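PDB 4F2F: cation-transporting ATPase, E1-E2 family protein from Streptococcus pneumoniae, which probably exports copper(I) across the cell membrane at the expense of ATP, and binds copper(I) in its cupredoxin-fold metal-binding domain. Local coordinates for residues 32-37 / 76-81; 52-57 / 71-76. One frame throughout, in Å; residues are numbered along the deposited sequence.

Overall arrangement
Both contacts belong to one cupredoxin-like beta domain without helices, and their centres lie about 15 Å apart. Contact 2 packs strand 53-56 against strand 70-75 through side chains in the buried interior, its centre about 7 Å from the centre of the chain; contact 1, farther out at about 13 Å, joins the turn after strand 29-33 to the loop between strands 70-75 and 81-87. Along the chain, contact 2 is nested inside the loop that contact 1 closes. T76 belongs to both, and L32 CD1 of contact 1 packs on F75 CZ of contact 2 at 4.2 Å, so the side chains of the two contacts touch. A bound copper(I) ion lies about 10 Å from the I54 side chain of contact 2.

Contact 1 of 2, residues 32-37 / 76-81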
# COMPACT_ATOMS: atom_id res chain seq x y z
N LEU A 32 7.04 -4.00 -5.77
CA LEU A 32 7.32 -2.76 -6.49
C LEU A 32 8.73 -2.79 -7.07
O LEU A 32 9.64 -3.38 -6.48
CB LEU A 32 7.18 -1.56 -5.56
CG LEU A 32 5.84 -1.34 -4.85
CD1 LEU A 32 5.94 -0.18 -3.89
CD2 LEU A 32 4.72 -1.11 -5.86
N GLN A 33 8.91 -2.15 -8.22
CA GLN A 33 10.23 -2.02 -8.83
C GLN A 33 10.95 -0.79 -8.29
O GLN A 33 10.37 0.29 -8.21
CB GLN A 33 10.10 -1.91 -10.36
CG GLN A 33 9.63 -3.20 -11.03
CD GLN A 33 10.73 -4.24 -11.11
OE1 GLN A 33 11.89 -3.92 -11.37
NE2 GLN A 33 10.37 -5.50 -10.89
N LYS A 34 12.22 -0.95 -7.91
CA LYS A 34 13.01 0.16 -7.39
C LYS A 34 13.20 1.25 -8.45
O LYS A 34 13.41 0.95 -9.63
CB LYS A 34 14.37 -0.34 -6.89
CG LYS A 34 15.40 0.75 -6.62
CD LYS A 34 16.77 0.16 -6.30
CE LYS A 34 17.88 1.20 -6.45
NZ LYS A 34 17.78 2.29 -5.44
N GLY A 35 13.10 2.51 -8.03
CA GLY A 35 13.37 3.63 -8.91
C GLY A 35 12.23 4.06 -9.81
O GLY A 35 12.35 5.05 -10.54
N ILE A 36 11.12 3.33 -9.77
CA ILE A 36 9.96 3.70 -10.58
C ILE A 36 8.87 4.30 -9.70
O ILE A 36 8.44 3.67 -8.72
CB ILE A 36 9.39 2.48 -11.35
CG1 ILE A 36 10.50 1.78 -12.14
CG2 ILE A 36 8.26 2.91 -12.27
CD1 ILE A 36 11.19 2.67 -13.16
N PRO A 37 8.42 5.52 -10.02
CA PRO A 37 7.37 6.17 -9.23
C PRO A 37 6.18 5.24 -9.02
O PRO A 37 5.68 4.65 -9.98
CB PRO A 37 6.97 7.36 -10.11
CG PRO A 37 8.21 7.69 -10.86
CD PRO A 37 8.88 6.37 -11.14
N THR A 76 8.51 7.10 -4.65
CA THR A 76 9.40 6.33 -5.51
C THR A 76 10.29 5.47 -4.62
O THR A 76 11.19 5.99 -3.95
CB THR A 76 10.27 7.25 -6.39
OG1 THR A 76 9.41 8.11 -7.16
CG2 THR A 76 11.14 6.43 -7.33
N PRO A 77 10.03 4.16 -4.59
CA PRO A 77 10.79 3.23 -3.75
C PRO A 77 12.26 3.20 -4.15
O PRO A 77 12.57 3.03 -5.33
CB PRO A 77 10.13 1.87 -4.04
CG PRO A 77 9.39 2.05 -5.33
CD PRO A 77 8.96 3.48 -5.35
N GLN A 78 13.15 3.37 -3.18
CA GLN A 78 14.59 3.42 -3.45
C GLN A 78 15.36 2.34 -2.71
O GLN A 78 16.47 1.97 -3.12
CB GLN A 78 15.15 4.80 -3.10
CG GLN A 78 14.52 5.96 -3.85
CD GLN A 78 14.82 5.93 -5.34
OE1 GLN A 78 15.38 4.97 -5.86
NE2 GLN A 78 14.44 7.00 -6.04
N GLU A 79 14.80 1.84 -1.62
CA GLU A 79 15.46 0.81 -0.83
C GLU A 79 14.88 -0.58 -1.10
O GLU A 79 13.68 -0.80 -0.98
CB GLU A 79 15.40 1.13 0.67
CG GLU A 79 16.08 0.09 1.55
CD GLU A 79 16.20 0.53 3.00
OE1 GLU A 79 15.71 -0.20 3.89
OE2 GLU A 79 16.78 1.61 3.25
N LEU A 80 15.76 -1.52 -1.46
CA LEU A 80 15.36 -2.88 -1.76
C LEU A 80 14.86 -3.61 -0.51
O LEU A 80 15.21 -3.24 0.61
CB LEU A 80 16.53 -3.65 -2.37
CG LEU A 80 17.07 -3.14 -3.70
CD1 LEU A 80 18.39 -3.82 -4.04
CD2 LEU A 80 16.05 -3.35 -4.81
N GLY A 81 14.06 -4.65 -0.72
CA GLY A 81 13.62 -5.50 0.37
C GLY A 81 12.16 -5.36 0.75
O GLY A 81 11.38 -4.68 0.08
O HOH W 1 14.70 7.31 -9.27
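The NZ of K34 gives a 2.7 Å hydrogen bond to the backbone O of Q78, arriving in the carbonyl plane on a lone pair. The contact closes one end of the cupredoxin-like domain, where a type II beta turn from Q33 to I36 follows strand 29-33 and meets the loop between strands 70-75 and 81-87. K34 suits this place because its long methylene chain passes Q78 O and L80 before its ammonium group reaches the carbonyl; CG is anti to the backbone N (chi1 167°), and the final torsion bends the chain. Its CD lies 3.9 Å from L80 CD2, the two side chains crossing at about a right angle, so a leucine gives the aliphatic part an apolar neighbour.

The second bond is between backbones: G35 N reaches P77 O at 2.8 Å and is nearly straight, 172° at the hydrogen. G35 has a positive phi of 83°, which glycine adopts easily at this position of a type II turn. A water accepts from Q78 NE2 and gives a weak bond to G35 O.

P77 is buried, and its compact apolar ring suits a place against the turn: CG lies near Q33 O and packs against L32 CB, and CD is 3.4 Å from I36 O. V98 and Q15 from adjoining strands also touch this proline, and Q15 NE2 bonds to I36 O. T76 uses its two branches separately: OG1 lies beside the P37 ring, which points the same way, while methyl CG2 rests 3.6 Å from G35 C.

Contact 2 of 2, residues 52-57 / 71-76; sequences KEILFE and KVIRFT
The ring of F56 has the methyl CG2 of I73 over one face and CG2 of I54 at its edge, in plane, while F75 meets it obliquely. This is sandwich packing inside the cupredoxin fold: strands 53-56 and 70-75 run almost parallel, and the axes of segments 53-56 and 71-75 are 9.9 Å apart at closest approach. That spacing is too wide for backbone pairing, and side chains fill it from both strands; flat apolar rings at positions 56 and 75 suit this, being long enough to meet between the facing strands.

I73 makes a CH-pi contact, its CG2 4.3 Å from the centroid of the F56 ring and 20° off the normal, displaced toward the rim at CD2 and CE2. A branched residue suits this place because its two arms do different work: CG2, anti to the backbone N, covers the ring, whereas CG1 lies 4.1 Å from I54 CG2. The I54 and I73 side chains lie alongside, running in opposite senses.

The aromatic pair F56 and F75 has planes inclined at 56°. In F75, chi1 of 65° sets CG between the backbone N and the carbonyl carbon; CE1 and CZ of its ring lie against CD1 and CE1 of F56, with F75 CE1 3.7 Å from F56 CD1. Further aromatics extend the cluster: F85 meets F56 nearly parallel, and Y96 meets both phenylalanines. I61 of strand 61-64 adds an aliphatic surface against F56, I73 and F75.

Near the start of strand 70-75, K71 contributes only carbon to this interface. Its ammonium group turns to other partners, a hydrogen bond to P64 O and a salt bridge to E63, while its CB lies 4.3 Å from I54 CD1.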
# COMPACT_ATOMS: atom_id res chain seq x y z
N LYS A 52 -9.02 4.31 9.33
CA LYS A 52 -9.17 5.73 8.98
C LYS A 52 -7.87 6.39 8.53
O LYS A 52 -7.88 7.52 8.05
CB LYS A 52 -9.78 6.52 10.15
CG LYS A 52 -8.82 6.82 11.29
CD LYS A 52 -9.50 7.68 12.35
CE LYS A 52 -8.49 8.17 13.37
NZ LYS A 52 -9.13 9.05 14.40
N GLU A 53 -6.76 5.68 8.68
CA GLU A 53 -5.46 6.20 8.27
C GLU A 53 -4.62 5.13 7.57
O GLU A 53 -4.79 3.93 7.82
CB GLU A 53 -4.70 6.79 9.46
CG GLU A 53 -5.28 8.11 9.96
CD GLU A 53 -4.93 8.41 11.40
OE1 GLU A 53 -4.17 7.62 12.01
OE2 GLU A 53 -5.42 9.43 11.93
N ILE A 54 -3.73 5.58 6.70
CA ILE A 54 -2.80 4.72 5.99
C ILE A 54 -1.38 5.11 6.37
O ILE A 54 -1.00 6.28 6.26
CB ILE A 54 -2.95 4.87 4.46
CG1 ILE A 54 -4.41 4.63 4.05
CG2 ILE A 54 -2.01 3.93 3.73
CD1 ILE A 54 -4.73 5.14 2.66
N LEU A 55 -0.59 4.14 6.82
CA LEU A 55 0.75 4.42 7.32
C LEU A 55 1.83 3.70 6.52
O LEU A 55 1.84 2.47 6.43
CB LEU A 55 0.86 4.04 8.80
CG LEU A 55 2.24 4.17 9.46
CD1 LEU A 55 2.71 5.61 9.47
CD2 LEU A 55 2.21 3.60 10.88
N PHE A 56 2.73 4.48 5.93
CA PHE A 56 3.96 3.96 5.35
C PHE A 56 5.12 4.61 6.11
O PHE A 56 5.69 5.61 5.66
CB PHE A 56 4.05 4.31 3.86
CG PHE A 56 3.22 3.42 2.96
CD1 PHE A 56 3.83 2.55 2.08
CD2 PHE A 56 1.83 3.47 2.99
CE1 PHE A 56 3.08 1.73 1.25
CE2 PHE A 56 1.07 2.66 2.16
CZ PHE A 56 1.70 1.79 1.28
N GLU A 57 5.46 4.04 7.26
CA GLU A 57 6.38 4.66 8.20
C GLU A 57 7.73 5.00 7.59
O GLU A 57 8.30 6.06 7.86
CB GLU A 57 6.58 3.76 9.43
CG GLU A 57 7.30 4.42 10.59
CD GLU A 57 6.36 5.08 11.57
OE1 GLU A 57 5.59 4.36 12.24
OE2 GLU A 57 6.38 6.33 11.66
N LYS A 71 -7.71 7.02 -1.72
CA LYS A 71 -6.54 7.88 -1.57
C LYS A 71 -5.36 7.25 -2.30
O LYS A 71 -5.11 6.05 -2.17
CB LYS A 71 -6.19 8.07 -0.08
CG LYS A 71 -6.98 9.14 0.66
CD LYS A 71 -6.52 10.54 0.26
CE LYS A 71 -7.30 11.64 0.97
NZ LYS A 71 -6.88 11.82 2.39
N VAL A 72 -4.64 8.06 -3.08
CA VAL A 72 -3.46 7.57 -3.78
C VAL A 72 -2.21 7.88 -2.97
O VAL A 72 -1.90 9.04 -2.71
CB VAL A 72 -3.32 8.22 -5.18
CG1 VAL A 72 -2.09 7.67 -5.90
CG2 VAL A 72 -4.58 7.97 -6.01
N ILE A 73 -1.51 6.83 -2.56
CA ILE A 73 -0.24 6.99 -1.86
C ILE A 73 0.89 7.00 -2.87
O ILE A 73 1.07 6.03 -3.61
CB ILE A 73 -0.01 5.86 -0.84
CG1 ILE A 73 -1.17 5.80 0.16
CG2 ILE A 73 1.32 6.05 -0.13
CD1 ILE A 73 -1.31 7.05 1.02
N ARG A 74 1.64 8.10 -2.93
CA ARG A 74 2.69 8.24 -3.94
C ARG A 74 4.09 8.35 -3.36
O ARG A 74 4.36 9.16 -2.48
CB ARG A 74 2.41 9.45 -4.83
CG ARG A 74 1.19 9.32 -5.71
CD ARG A 74 1.13 10.46 -6.71
NE ARG A 74 2.37 10.57 -7.47
CZ ARG A 74 3.11 11.67 -7.55
NH1 ARG A 74 2.73 12.78 -6.93
NH2 ARG A 74 4.23 11.67 -8.25
N PHE A 75 4.98 7.51 -3.88
CA PHE A 75 6.40 7.62 -3.58
C PHE A 75 7.21 6.82 -4.59
O PHE A 75 6.67 6.00 -5.33
CB PHE A 75 6.71 7.19 -2.13
CG PHE A 75 6.44 5.73 -1.84
CD1 PHE A 75 5.18 5.32 -1.40
CD2 PHE A 75 7.44 4.78 -1.97
CE1 PHE A 75 4.93 3.98 -1.12
CE2 PHE A 75 7.20 3.45 -1.69
CZ PHE A 75 5.94 3.05 -1.27
N THR A 76 8.51 7.10 -4.65
CA THR A 76 9.40 6.33 -5.51
C THR A 76 10.29 5.47 -4.62
O THR A 76 11.19 5.99 -3.95
CB THR A 76 10.27 7.25 -6.39
OG1 THR A 76 9.41 8.11 -7.16
CG2 THR A 76 11.14 6.43 -7.33